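Local structure of 4-dehydrase (Streptomyces venezuelae, 2PO3) at residues Asp287-Arg290 / Asn295-Tyr298; Glu58-Gly63 / Met251-Leu256; Pro121-Leu126 / Asp289-Asn294; Gly333-Glu338 / Ala346-Thr351. The protein probably acts as a pyridoxal-phosphate-dependent transaminase of the DegT/DnrJ/EryC1 family, working on a TDP-sugar in the biosynthesis of desosamine. All blocks are in the same frame, centred on the assembly; numbering follows the deposited sequence.

Contact 1. Residues Asp287-Arg290 / Asn295-Tyr298; sequences DHDR and NHQY
Two histidines, one from each segment, tie 287-290 to 295-298, each through its NE2. H288 NE2 donates to Y298 O at 2.9 Å, with the carbonyl oxygen lying close to the plane of the imidazole. H296 sends its own bond back the other way: its NE2 lies 2.6 Å from D289 OD1, which it meets on the syn side but somewhat out of the carboxylate plane. Ring and carboxylate planes stand nearly perpendicular, 87° apart, and D289 comes to the edge of the H296 ring. The two imidazoles slide past one another with little overlap, H288 CD2 coming 4.0 Å from H296 ND1. With CG beside the backbone N (chi1 -59°), H288 reaches out of its 3-10 turn toward the second segment. One layer further out, R150 NE bonds H288 ND1, occupying the second ring nitrogen and fixing the rotation of the imidazole, while H270 of helix 246-276 packs against the H296 ring. N295 OD1 closes an Asx turn onto the N-H of Q297 at 2.8 Å. From this braced loop the Y298 side chain, meeting the rings of H174, edge-to-face, and W148, runs on into the pocket of the bound PLP-sugar external aldimine, close to the predicted active-site lysine K200.

Contact 2. Residues Glu58-Gly63 / Met251-Leu256; sequences EERVAG and MGLTSL
Helices 52-65 and 246-276 come together here, their closest CA atoms being those of R60 and L256, 8.3 Å apart. R60 carries nearly everything that crosses the gap. Its chain starts out toward the other helix and then bends at chi3 (56°), which lays the guanidinium over L256. The aliphatic part comes first: R60 CB sits 3.6 Å from L256 CD1, and R60 CD is at the same distance from L253 CD2. Further along, L256 CD1 comes 3.5 Å from R60 NE, and L256 CB lies over one face of the flat group, displaced toward its rim and 3.4 Å from R60 NH2. R60 NH1 makes a weak bond of 3.2 Å to L253 O, bent to 120° at the hydrogen. Its stronger partner is D257, one residue past the segment, which forms a salt bridge through OD1 with the same nitrogen. L253 also packs on L53, E56 and F57 of helix 52-65, and L256 on L64, so the leucines bed into that helix on more than R60. Chemically, then, the arginine serves both surfaces: its methylenes and one guanidinium face shield buried leucine carbons, while its charge is probably balanced by D257 where 246-276 carries on.

Contact 3. Residues Pro121-Leu126 / Asp289-Asn294; sequences PDTGNL and DRHGLN
D122 and T123 meet R290 and H291 at the surface, mostly through the backbone of the first pair and the flat groups of the second. D122 O lies at the edge of the imidazole, 3.3 Å from H291 CE1, and 3.2 Å from R290 NH2. R290 leaves its backbone with CG anti to N (chi1 -160°), then turns at chi3, a bend that brings the guanidinium back over its neighbour: H291 CE1 sits above the centre of one guanidinium face, and R290 CB covers part of one face of the imidazole. The D122 carboxylate does not close on the arginine; instead D122 CB lies in plane at the guanidinium edge, 3.6 Å from R290 NH2, while D122 OD1 stays 4.9 Å from the same nitrogen, near enough for the opposite charges probably to attract. A water bonded to H291 NE2 at 3.0 Å also donates weakly to D122 O. T123 holds its OG1 between backbone N and carbonyl carbon (chi1 72°), where it accepts from N125 N at 3.0 Å; this is an ST turn, and it shapes the loop that leads from strand 113-117 to helix 128-131. The same rotamer puts the methyl on the other segment's side, T123 CG2 being 4.2 Å from H291 CE1. With an alanine here, the N-H of N125 would probably lose its acceptor, freeing the turn to shift, and a gap would open beside the imidazole. R150 joins the two segments: R150 NH1 bonds T123 O, and the side chains of H291 and N294 rest on R150.

Contact 4. Residues Gly333-Glu338 / Ala346-Thr351; sequences GCHELE and APLPHT
H335 lies flat against L348, the residue at the N-cap position of helix 349-355. Starting at the root, H335 CB is 4.0 Å from L348 CD1. The first torsion, 71°, tucks CG between the backbone N and the carbonyl carbon and turns the ring so that this methyl stands over its face: H335 CG is 3.6 Å from L348 CD1, with ND1 and CD2 little farther off. Measured to the ring centroid, L348 CD1 is 3.7 Å away and 14° off the normal, a good CH-pi contact. E336 CG covers the opposite face. At the far end H335 CE1 comes 4.0 Å from T351 CG2, the methyl that also rests 4.2 Å from G333 CA; a CB on that glycine would collide with it. Both ring nitrogens look outside the two segments, ND1 to S97 OG and NE2 to E352 OE1, while T351 OG1 turns to D118. A leucine in place of H335 would probably cost S97 and E352 their bonds to the ring and deprive the L348 methyl of its aromatic face. Sandwiched between aliphatic carbons and bonded at both nitrogens, the buried imidazole is held against tilt as well as rotation, and the carboxylate of E352 at NE2 would probably raise the ring's affinity for a proton.

From the N terminus, helix 52-65 supplies the first half of contact 2, which stays open until 251-256 on helix 246-276. Inside that span begins contact 3, in the loop after strand 113-117; it closes only at 289-294, so contacts 2 and 3 cross. Contact 1 is a short closure within the loop between strands 283-285 and 299-303. It shares D289 and R290 with contact 3, and H288 packs on N294 where the two meet. Contact 4 follows in series, closing the turn into helix 349-355; its H350 touches P121 of contact 3. Contacts 1, 3 and 4 are thus joined in turn, 1 to 3 and 3 to 4, while contact 2 lies apart, across the chain's centre from contact 4.

Contact 1. Residues Asp287-Arg290 / Asn295-Tyr298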
loop_
_atom_site.group_PDB
_atom_site.type_symbol
_atom_site.label_atom_id
_atom_site.label_comp_id
_atom_site.label_asym_id
_atom_site.label_seq_id
_atom_site.Cartn_x
_atom_site.Cartn_y
_atom_site.Cartn_z
ATOM N N ASP A 287 4.143 -0.697 -33.531
ATOM C CA ASP A 287 3.505 0.555 -33.935
ATOM C C ASP A 287 2.323 0.936 -33.053
ATOM O O ASP A 287 1.166 0.801 -33.457
ATOM C CB ASP A 287 3.007 0.436 -35.402
ATOM C CG ASP A 287 3.104 1.683 -36.263
ATOM O OD1 ASP A 287 3.590 2.742 -35.883
ATOM O OD2 ASP A 287 2.641 1.490 -37.490
ATOM N N HIS A 288 2.617 1.419 -31.845
ATOM C CA HIS A 288 1.561 1.795 -30.898
ATOM C C HIS A 288 0.585 2.808 -31.459
ATOM O O HIS A 288 -0.595 2.785 -31.137
ATOM C CB HIS A 288 2.143 2.343 -29.587
ATOM C CG HIS A 288 3.049 1.403 -28.831
ATOM N ND1 HIS A 288 2.886 0.013 -28.872
ATOM C CD2 HIS A 288 4.108 1.677 -27.992
ATOM C CE1 HIS A 288 3.826 -0.521 -28.082
ATOM N NE2 HIS A 288 4.587 0.455 -27.539
ATOM N N ASP A 289 1.123 3.707 -32.290
ATOM C CA ASP A 289 0.370 4.786 -32.910
ATOM C C ASP A 289 -0.864 4.335 -33.689
ATOM O O ASP A 289 -1.900 5.018 -33.745
ATOM C CB ASP A 289 1.311 5.690 -33.734
ATOM C CG ASP A 289 2.298 6.438 -32.872
ATOM O OD1 ASP A 289 2.209 6.540 -31.660
ATOM O OD2 ASP A 289 3.298 6.932 -33.554
ATOM N N ARG A 290 -0.749 3.173 -34.311
ATOM C CA ARG A 290 -1.856 2.662 -35.065
ATOM C C ARG A 290 -3.115 2.561 -34.243
ATOM O O ARG A 290 -4.196 2.630 -34.810
ATOM C CB ARG A 290 -1.531 1.272 -35.563
ATOM C CG ARG A 290 -2.396 0.869 -36.740
ATOM C CD ARG A 290 -1.908 -0.421 -37.373
ATOM N NE ARG A 290 -2.785 -1.579 -37.148
ATOM C CZ ARG A 290 -2.397 -2.847 -36.896
ATOM N NH1 ARG A 290 -1.113 -3.222 -36.804
ATOM N NH2 ARG A 290 -3.342 -3.776 -36.724
ATOM N N ASN A 295 1.591 7.124 -25.058
ATOM C CA ASN A 295 2.580 7.905 -24.322
ATOM C C ASN A 295 4.010 7.501 -24.663
ATOM O O ASN A 295 4.965 8.190 -24.280
ATOM C CB ASN A 295 2.396 7.857 -22.794
ATOM C CG ASN A 295 2.395 6.417 -22.285
ATOM O OD1 ASN A 295 3.167 5.541 -22.746
ATOM N ND2 ASN A 295 1.438 6.142 -21.414
ATOM N N HIS A 296 4.155 6.368 -25.358
ATOM C CA HIS A 296 5.484 5.878 -25.733
ATOM C C HIS A 296 6.441 5.548 -24.594
ATOM O O HIS A 296 7.686 5.543 -24.755
ATOM C CB HIS A 296 6.185 6.652 -26.859
ATOM C CG HIS A 296 5.470 6.454 -28.149
ATOM N ND1 HIS A 296 5.548 5.260 -28.826
ATOM C CD2 HIS A 296 4.653 7.292 -28.843
ATOM C CE1 HIS A 296 4.784 5.374 -29.914
ATOM N NE2 HIS A 296 4.225 6.583 -29.956
ATOM N N GLN A 297 5.842 5.250 -23.442
ATOM C CA GLN A 297 6.598 4.879 -22.245
ATOM C C GLN A 297 7.275 3.488 -22.393
ATOM O O GLN A 297 8.203 3.114 -21.651
ATOM C CB GLN A 297 5.725 5.015 -20.957
ATOM C CG GLN A 297 5.150 3.691 -20.412
ATOM C CD GLN A 297 4.185 3.850 -19.234
ATOM O OE1 GLN A 297 4.566 4.178 -18.107
ATOM N NE2 GLN A 297 2.903 3.604 -19.473
ATOM N N TYR A 298 6.780 2.744 -23.389
ATOM C CA TYR A 298 7.223 1.405 -23.739
ATOM C C TYR A 298 7.735 1.259 -25.166
ATOM O O TYR A 298 6.948 1.414 -26.080
ATOM C CB TYR A 298 6.003 0.451 -23.638
ATOM C CG TYR A 298 5.696 0.082 -22.212
ATOM C CD1 TYR A 298 4.501 0.445 -21.586
ATOM C CD2 TYR A 298 6.646 -0.616 -21.468
ATOM C CE1 TYR A 298 4.248 0.102 -20.256
ATOM C CE2 TYR A 298 6.408 -0.960 -20.135
ATOM C CZ TYR A 298 5.206 -0.605 -19.524
ATOM O OH TYR A 298 5.011 -0.939 -18.207
#

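Contact 2. Residues Glu58-Gly63 / Met251-Leu256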
loop_
_atom_site.group_PDB
_atom_site.type_symbol
_atom_site.label_atom_id
_atom_site.label_comp_id
_atom_site.label_asym_id
_atom_site.label_seq_id
_atom_site.Cartn_x
_atom_site.Cartn_y
_atom_site.Cartn_z
ATOM N N GLU A 58 -5.127 14.123 -7.347
ATOM C CA GLU A 58 -6.362 13.472 -7.750
ATOM C C GLU A 58 -7.058 14.237 -8.843
ATOM O O GLU A 58 -7.671 13.673 -9.764
ATOM C CB GLU A 58 -7.311 13.252 -6.546
ATOM C CG GLU A 58 -6.819 12.140 -5.609
ATOM C CD GLU A 58 -7.664 12.098 -4.388
ATOM O OE1 GLU A 58 -8.266 13.065 -3.998
ATOM O OE2 GLU A 58 -7.699 10.940 -3.799
ATOM N N GLU A 59 -6.963 15.555 -8.704
ATOM C CA GLU A 59 -7.595 16.467 -9.639
ATOM C C GLU A 59 -6.991 16.410 -11.038
ATOM O O GLU A 59 -7.690 16.243 -12.048
ATOM C CB GLU A 59 -7.588 17.889 -9.055
ATOM C CG GLU A 59 -8.396 18.867 -9.925
ATOM C CD GLU A 59 -8.101 20.282 -9.548
ATOM O OE1 GLU A 59 -8.935 21.000 -9.018
ATOM O OE2 GLU A 59 -6.846 20.626 -9.778
ATOM N N ARG A 60 -5.666 16.567 -11.059
ATOM C CA ARG A 60 -4.955 16.507 -12.293
ATOM C C ARG A 60 -5.177 15.122 -12.881
ATOM O O ARG A 60 -5.560 14.957 -14.043
ATOM C CB ARG A 60 -3.487 16.851 -12.088
ATOM C CG ARG A 60 -3.299 18.178 -11.370
ATOM C CD ARG A 60 -1.825 18.511 -11.245
ATOM N NE ARG A 60 -1.127 18.530 -12.535
ATOM C CZ ARG A 60 0.195 18.744 -12.640
ATOM N NH1 ARG A 60 0.944 19.020 -11.566
ATOM N NH2 ARG A 60 0.767 18.761 -13.842
ATOM N N VAL A 61 -4.974 14.105 -12.062
ATOM C CA VAL A 61 -5.178 12.751 -12.556
ATOM C C VAL A 61 -6.517 12.547 -13.231
ATOM O O VAL A 61 -6.563 12.020 -14.342
ATOM C CB VAL A 61 -4.870 11.662 -11.521
ATOM C CG1 VAL A 61 -5.357 10.316 -12.059
ATOM C CG2 VAL A 61 -3.365 11.653 -11.189
ATOM N N ALA A 62 -7.608 12.971 -12.568
ATOM C CA ALA A 62 -8.934 12.808 -13.152
ATOM C C ALA A 62 -9.110 13.592 -14.458
ATOM O O ALA A 62 -9.747 13.147 -15.415
ATOM C CB ALA A 62 -10.079 13.025 -12.160
ATOM N N GLY A 63 -8.520 14.775 -14.491
ATOM C CA GLY A 63 -8.644 15.565 -15.688
ATOM C C GLY A 63 -8.093 14.807 -16.865
ATOM O O GLY A 63 -8.742 14.724 -17.910
ATOM N N MET A 251 5.813 13.973 -4.991
ATOM C CA MET A 251 6.596 13.433 -6.089
ATOM C C MET A 251 5.675 13.325 -7.317
ATOM O O MET A 251 6.000 13.729 -8.447
ATOM C CB MET A 251 7.159 12.058 -5.718
ATOM C CG MET A 251 7.908 11.445 -6.894
ATOM S SD MET A 251 9.293 12.488 -7.407
ATOM C CE MET A 251 10.226 11.329 -8.429
ATOM N N GLY A 252 4.471 12.791 -7.087
ATOM C CA GLY A 252 3.464 12.630 -8.142
ATOM C C GLY A 252 3.167 13.882 -8.988
ATOM O O GLY A 252 3.117 13.823 -10.227
ATOM N N LEU A 253 2.953 15.023 -8.325
ATOM C CA LEU A 253 2.652 16.296 -8.989
ATOM C C LEU A 253 3.810 16.870 -9.786
ATOM O O LEU A 253 3.596 17.473 -10.814
ATOM C CB LEU A 253 2.266 17.370 -7.952
ATOM C CG LEU A 253 0.963 17.018 -7.282
ATOM C CD1 LEU A 253 0.829 17.741 -5.942
ATOM C CD2 LEU A 253 -0.182 17.335 -8.240
ATOM N N THR A 254 5.018 16.683 -9.262
ATOM C CA THR A 254 6.259 17.154 -9.848
ATOM C C THR A 254 6.591 16.336 -11.078
ATOM O O THR A 254 7.291 16.778 -11.995
ATOM C CB THR A 254 7.395 17.027 -8.811
ATOM O OG1 THR A 254 7.040 17.623 -7.577
ATOM C CG2 THR A 254 8.717 17.560 -9.337
ATOM N N SER A 255 6.065 15.124 -11.064
ATOM C CA SER A 255 6.291 14.211 -12.157
ATOM C C SER A 255 5.300 14.505 -13.273
ATOM O O SER A 255 5.596 14.454 -14.475
ATOM C CB SER A 255 6.221 12.787 -11.629
ATOM O OG SER A 255 6.456 11.852 -12.659
ATOM N N LEU A 256 4.096 14.847 -12.865
ATOM C CA LEU A 256 3.067 15.192 -13.819
ATOM C C LEU A 256 3.537 16.439 -14.555
ATOM O O LEU A 256 3.233 16.663 -15.705
ATOM C CB LEU A 256 1.762 15.587 -13.104
ATOM C CG LEU A 256 0.826 14.461 -12.693
ATOM C CD1 LEU A 256 -0.333 15.126 -11.951
ATOM C CD2 LEU A 256 0.314 13.705 -13.925
#

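Contact 3. Residues Pro121-Leu126 / Asp289-Asn294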
loop_
_atom_site.group_PDB
_atom_site.type_symbol
_atom_site.label_atom_id
_atom_site.label_comp_id
_atom_site.label_asym_id
_atom_site.label_seq_id
_atom_site.Cartn_x
_atom_site.Cartn_y
_atom_site.Cartn_z
ATOM N N PRO A 121 -4.685 -10.689 -32.120
ATOM C CA PRO A 121 -3.307 -10.630 -32.542
ATOM C C PRO A 121 -2.892 -9.281 -33.179
ATOM O O PRO A 121 -1.728 -8.878 -33.206
ATOM C CB PRO A 121 -3.140 -11.793 -33.530
ATOM C CG PRO A 121 -4.547 -12.211 -33.980
ATOM C CD PRO A 121 -5.486 -11.674 -32.910
ATOM N N ASP A 122 -3.843 -8.552 -33.723
ATOM C CA ASP A 122 -3.535 -7.292 -34.375
ATOM C C ASP A 122 -3.384 -6.124 -33.451
ATOM O O ASP A 122 -2.898 -5.067 -33.850
ATOM C CB ASP A 122 -4.540 -6.952 -35.498
ATOM C CG ASP A 122 -4.570 -7.945 -36.644
ATOM O OD1 ASP A 122 -3.609 -8.635 -36.963
ATOM O OD2 ASP A 122 -5.730 -8.002 -37.260
ATOM N N THR A 123 -3.807 -6.320 -32.218
ATOM C CA THR A 123 -3.728 -5.236 -31.268
ATOM C C THR A 123 -2.925 -5.576 -30.027
ATOM O O THR A 123 -2.199 -4.748 -29.471
ATOM C CB THR A 123 -5.133 -4.754 -30.866
ATOM O OG1 THR A 123 -5.746 -5.727 -30.028
ATOM C CG2 THR A 123 -5.976 -4.612 -32.132
ATOM N N GLY A 124 -3.069 -6.805 -29.582
ATOM C CA GLY A 124 -2.373 -7.245 -28.400
ATOM C C GLY A 124 -3.275 -7.156 -27.195
ATOM O O GLY A 124 -2.853 -7.561 -26.096
ATOM N N ASN A 125 -4.491 -6.617 -27.438
ATOM C CA ASN A 125 -5.539 -6.411 -26.432
ATOM C C ASN A 125 -6.607 -7.504 -26.403
ATOM O O ASN A 125 -6.824 -8.218 -27.386
ATOM C CB ASN A 125 -6.202 -5.024 -26.580
ATOM C CG ASN A 125 -5.258 -3.929 -26.142
ATOM O OD1 ASN A 125 -4.455 -4.194 -25.246
ATOM N ND2 ASN A 125 -5.316 -2.732 -26.744
ATOM N N LEU A 126 -7.287 -7.622 -25.252
ATOM C CA LEU A 126 -8.348 -8.601 -25.058
ATOM C C LEU A 126 -9.371 -8.586 -26.200
ATOM O O LEU A 126 -9.965 -7.547 -26.505
ATOM C CB LEU A 126 -9.083 -8.280 -23.743
ATOM C CG LEU A 126 -10.134 -9.306 -23.344
ATOM C CD1 LEU A 126 -9.477 -10.644 -23.014
ATOM C CD2 LEU A 126 -10.838 -8.772 -22.106
ATOM N N ASP A 289 1.123 3.707 -32.290
ATOM C CA ASP A 289 0.370 4.786 -32.910
ATOM C C ASP A 289 -0.864 4.335 -33.689
ATOM O O ASP A 289 -1.900 5.018 -33.745
ATOM C CB ASP A 289 1.311 5.690 -33.734
ATOM C CG ASP A 289 2.298 6.438 -32.872
ATOM O OD1 ASP A 289 2.209 6.540 -31.660
ATOM O OD2 ASP A 289 3.298 6.932 -33.554
ATOM N N ARG A 290 -0.749 3.173 -34.311
ATOM C CA ARG A 290 -1.856 2.662 -35.065
ATOM C C ARG A 290 -3.115 2.561 -34.243
ATOM O O ARG A 290 -4.196 2.630 -34.810
ATOM C CB ARG A 290 -1.531 1.272 -35.563
ATOM C CG ARG A 290 -2.396 0.869 -36.740
ATOM C CD ARG A 290 -1.908 -0.421 -37.373
ATOM N NE ARG A 290 -2.785 -1.579 -37.148
ATOM C CZ ARG A 290 -2.397 -2.847 -36.896
ATOM N NH1 ARG A 290 -1.113 -3.222 -36.804
ATOM N NH2 ARG A 290 -3.342 -3.776 -36.724
ATOM N N HIS A 291 -2.960 2.381 -32.906
ATOM C CA HIS A 291 -4.073 2.194 -31.929
ATOM C C HIS A 291 -4.621 3.400 -31.194
ATOM O O HIS A 291 -5.505 3.258 -30.341
ATOM C CB HIS A 291 -3.775 1.024 -30.946
ATOM C CG HIS A 291 -3.111 -0.081 -31.727
ATOM N ND1 HIS A 291 -3.865 -1.029 -32.417
ATOM C CD2 HIS A 291 -1.788 -0.347 -31.954
ATOM C CE1 HIS A 291 -3.006 -1.851 -33.017
ATOM N NE2 HIS A 291 -1.759 -1.467 -32.761
ATOM N N GLY A 292 -4.104 4.572 -31.536
ATOM C CA GLY A 292 -4.556 5.778 -30.884
ATOM C C GLY A 292 -3.331 6.393 -30.266
ATOM O O GLY A 292 -2.257 5.789 -30.266
ATOM N N LEU A 293 -3.516 7.599 -29.760
ATOM C CA LEU A 293 -2.464 8.353 -29.129
ATOM C C LEU A 293 -1.838 7.583 -27.977
ATOM O O LEU A 293 -2.540 7.182 -27.056
ATOM C CB LEU A 293 -3.066 9.696 -28.718
ATOM C CG LEU A 293 -2.351 10.397 -27.597
ATOM C CD1 LEU A 293 -1.273 11.313 -28.160
ATOM C CD2 LEU A 293 -3.404 11.196 -26.838
ATOM N N ASN A 294 -0.517 7.366 -28.068
ATOM C CA ASN A 294 0.250 6.620 -27.075
ATOM C C ASN A 294 1.297 7.454 -26.332
ATOM O O ASN A 294 1.854 8.411 -26.876
ATOM C CB ASN A 294 0.807 5.345 -27.747
ATOM C CG ASN A 294 1.238 4.290 -26.740
ATOM O OD1 ASN A 294 2.376 4.321 -26.224
ATOM N ND2 ASN A 294 0.346 3.332 -26.486
HETATM O O HOH W 1 0.041 -3.343 -34.332
#

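Contact 4. Residues Gly333-Glu338 / Ala346-Thr351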
loop_
_atom_site.group_PDB
_atom_site.type_symbol
_atom_site.label_atom_id
_atom_site.label_comp_id
_atom_site.label_asym_id
_atom_site.label_seq_id
_atom_site.Cartn_x
_atom_site.Cartn_y
_atom_site.Cartn_z
ATOM N N GLY A 333 2.498 -15.401 -20.536
ATOM C CA GLY A 333 1.146 -14.934 -20.235
ATOM C C GLY A 333 0.916 -15.322 -18.772
ATOM O O GLY A 333 1.585 -16.212 -18.251
ATOM N N CYS A 334 0.010 -14.653 -18.077
ATOM C CA CYS A 334 -0.238 -14.953 -16.680
ATOM C C CYS A 334 -0.759 -16.349 -16.478
ATOM O O CYS A 334 -0.595 -16.917 -15.393
ATOM C CB CYS A 334 -1.267 -13.958 -16.118
ATOM S SG CYS A 334 -0.544 -12.311 -16.085
ATOM N N HIS A 335 -1.401 -16.882 -17.528
ATOM C CA HIS A 335 -1.971 -18.220 -17.417
ATOM C C HIS A 335 -0.920 -19.276 -17.186
ATOM O O HIS A 335 -1.207 -20.433 -16.924
ATOM C CB HIS A 335 -2.848 -18.586 -18.604
ATOM C CG HIS A 335 -2.076 -18.818 -19.857
ATOM N ND1 HIS A 335 -1.506 -17.775 -20.582
ATOM C CD2 HIS A 335 -1.791 -19.971 -20.512
ATOM C CE1 HIS A 335 -0.912 -18.305 -21.644
ATOM N NE2 HIS A 335 -1.060 -19.625 -21.635
ATOM N N GLU A 336 0.319 -18.859 -17.295
ATOM C CA GLU A 336 1.444 -19.749 -17.097
ATOM C C GLU A 336 2.182 -19.437 -15.815
ATOM O O GLU A 336 3.238 -20.006 -15.562
ATOM C CB GLU A 336 2.445 -19.672 -18.257
ATOM C CG GLU A 336 1.811 -20.134 -19.582
ATOM C CD GLU A 336 2.820 -20.650 -20.563
ATOM O OE1 GLU A 336 3.686 -21.464 -20.277
ATOM O OE2 GLU A 336 2.738 -20.053 -21.722
ATOM N N LEU A 337 1.625 -18.540 -14.998
ATOM C CA LEU A 337 2.307 -18.205 -13.762
ATOM C C LEU A 337 1.537 -18.803 -12.599
ATOM O O LEU A 337 0.352 -19.042 -12.771
ATOM C CB LEU A 337 2.281 -16.670 -13.560
ATOM C CG LEU A 337 3.090 -15.807 -14.546
ATOM C CD1 LEU A 337 2.876 -14.330 -14.188
ATOM C CD2 LEU A 337 4.575 -16.132 -14.398
ATOM N N GLU A 338 2.194 -19.021 -11.436
ATOM C CA GLU A 338 1.481 -19.546 -10.269
ATOM C C GLU A 338 0.624 -18.452 -9.672
ATOM O O GLU A 338 0.985 -17.291 -9.689
ATOM C CB GLU A 338 2.388 -20.130 -9.189
ATOM C CG GLU A 338 3.313 -21.206 -9.784
ATOM C CD GLU A 338 2.588 -22.517 -9.943
ATOM O OE1 GLU A 338 1.469 -22.757 -9.482
ATOM O OE2 GLU A 338 3.278 -23.353 -10.664
ATOM N N ALA A 346 -8.931 -21.569 -21.317
ATOM C CA ALA A 346 -9.447 -21.473 -22.679
ATOM C C ALA A 346 -8.202 -21.461 -23.608
ATOM O O ALA A 346 -7.077 -21.284 -23.115
ATOM C CB ALA A 346 -10.208 -20.139 -22.824
ATOM N N PRO A 347 -8.327 -21.653 -24.937
ATOM C CA PRO A 347 -7.128 -21.621 -25.792
ATOM C C PRO A 347 -6.600 -20.179 -25.891
ATOM O O PRO A 347 -7.384 -19.223 -26.015
ATOM C CB PRO A 347 -7.574 -22.071 -27.181
ATOM C CG PRO A 347 -9.075 -21.807 -27.225
ATOM C CD PRO A 347 -9.559 -21.776 -25.776
ATOM N N LEU A 348 -5.259 -20.021 -25.826
ATOM C CA LEU A 348 -4.570 -18.710 -25.871
ATOM C C LEU A 348 -3.363 -18.709 -26.808
ATOM O O LEU A 348 -2.257 -18.388 -26.389
ATOM C CB LEU A 348 -4.138 -18.302 -24.421
ATOM C CG LEU A 348 -5.349 -18.237 -23.464
ATOM C CD1 LEU A 348 -4.927 -18.243 -21.988
ATOM C CD2 LEU A 348 -6.294 -17.043 -23.707
ATOM N N PRO A 349 -3.577 -19.108 -28.080
ATOM C CA PRO A 349 -2.471 -19.188 -29.015
ATOM C C PRO A 349 -1.848 -17.851 -29.413
ATOM O O PRO A 349 -0.638 -17.770 -29.683
ATOM C CB PRO A 349 -3.065 -19.892 -30.256
ATOM C CG PRO A 349 -4.550 -19.568 -30.246
ATOM C CD PRO A 349 -4.881 -19.410 -28.768
ATOM N N HIS A 350 -2.687 -16.804 -29.474
ATOM C CA HIS A 350 -2.205 -15.476 -29.843
ATOM C C HIS A 350 -1.336 -14.902 -28.727
ATOM O O HIS A 350 -0.278 -14.346 -28.983
ATOM C CB HIS A 350 -3.382 -14.550 -30.223
ATOM C CG HIS A 350 -4.095 -15.108 -31.418
ATOM N ND1 HIS A 350 -3.415 -15.322 -32.620
ATOM C CD2 HIS A 350 -5.391 -15.504 -31.574
ATOM C CE1 HIS A 350 -4.302 -15.812 -33.475
ATOM N NE2 HIS A 350 -5.490 -15.932 -32.885
ATOM N N THR A 351 -1.793 -15.089 -27.499
ATOM C CA THR A 351 -1.096 -14.665 -26.332
ATOM C C THR A 351 0.231 -15.391 -26.281
ATOM O O THR A 351 1.312 -14.833 -26.120
ATOM C CB THR A 351 -1.917 -15.089 -25.111
ATOM O OG1 THR A 351 -3.076 -14.275 -25.076
ATOM C CG2 THR A 351 -1.104 -14.997 -23.808
#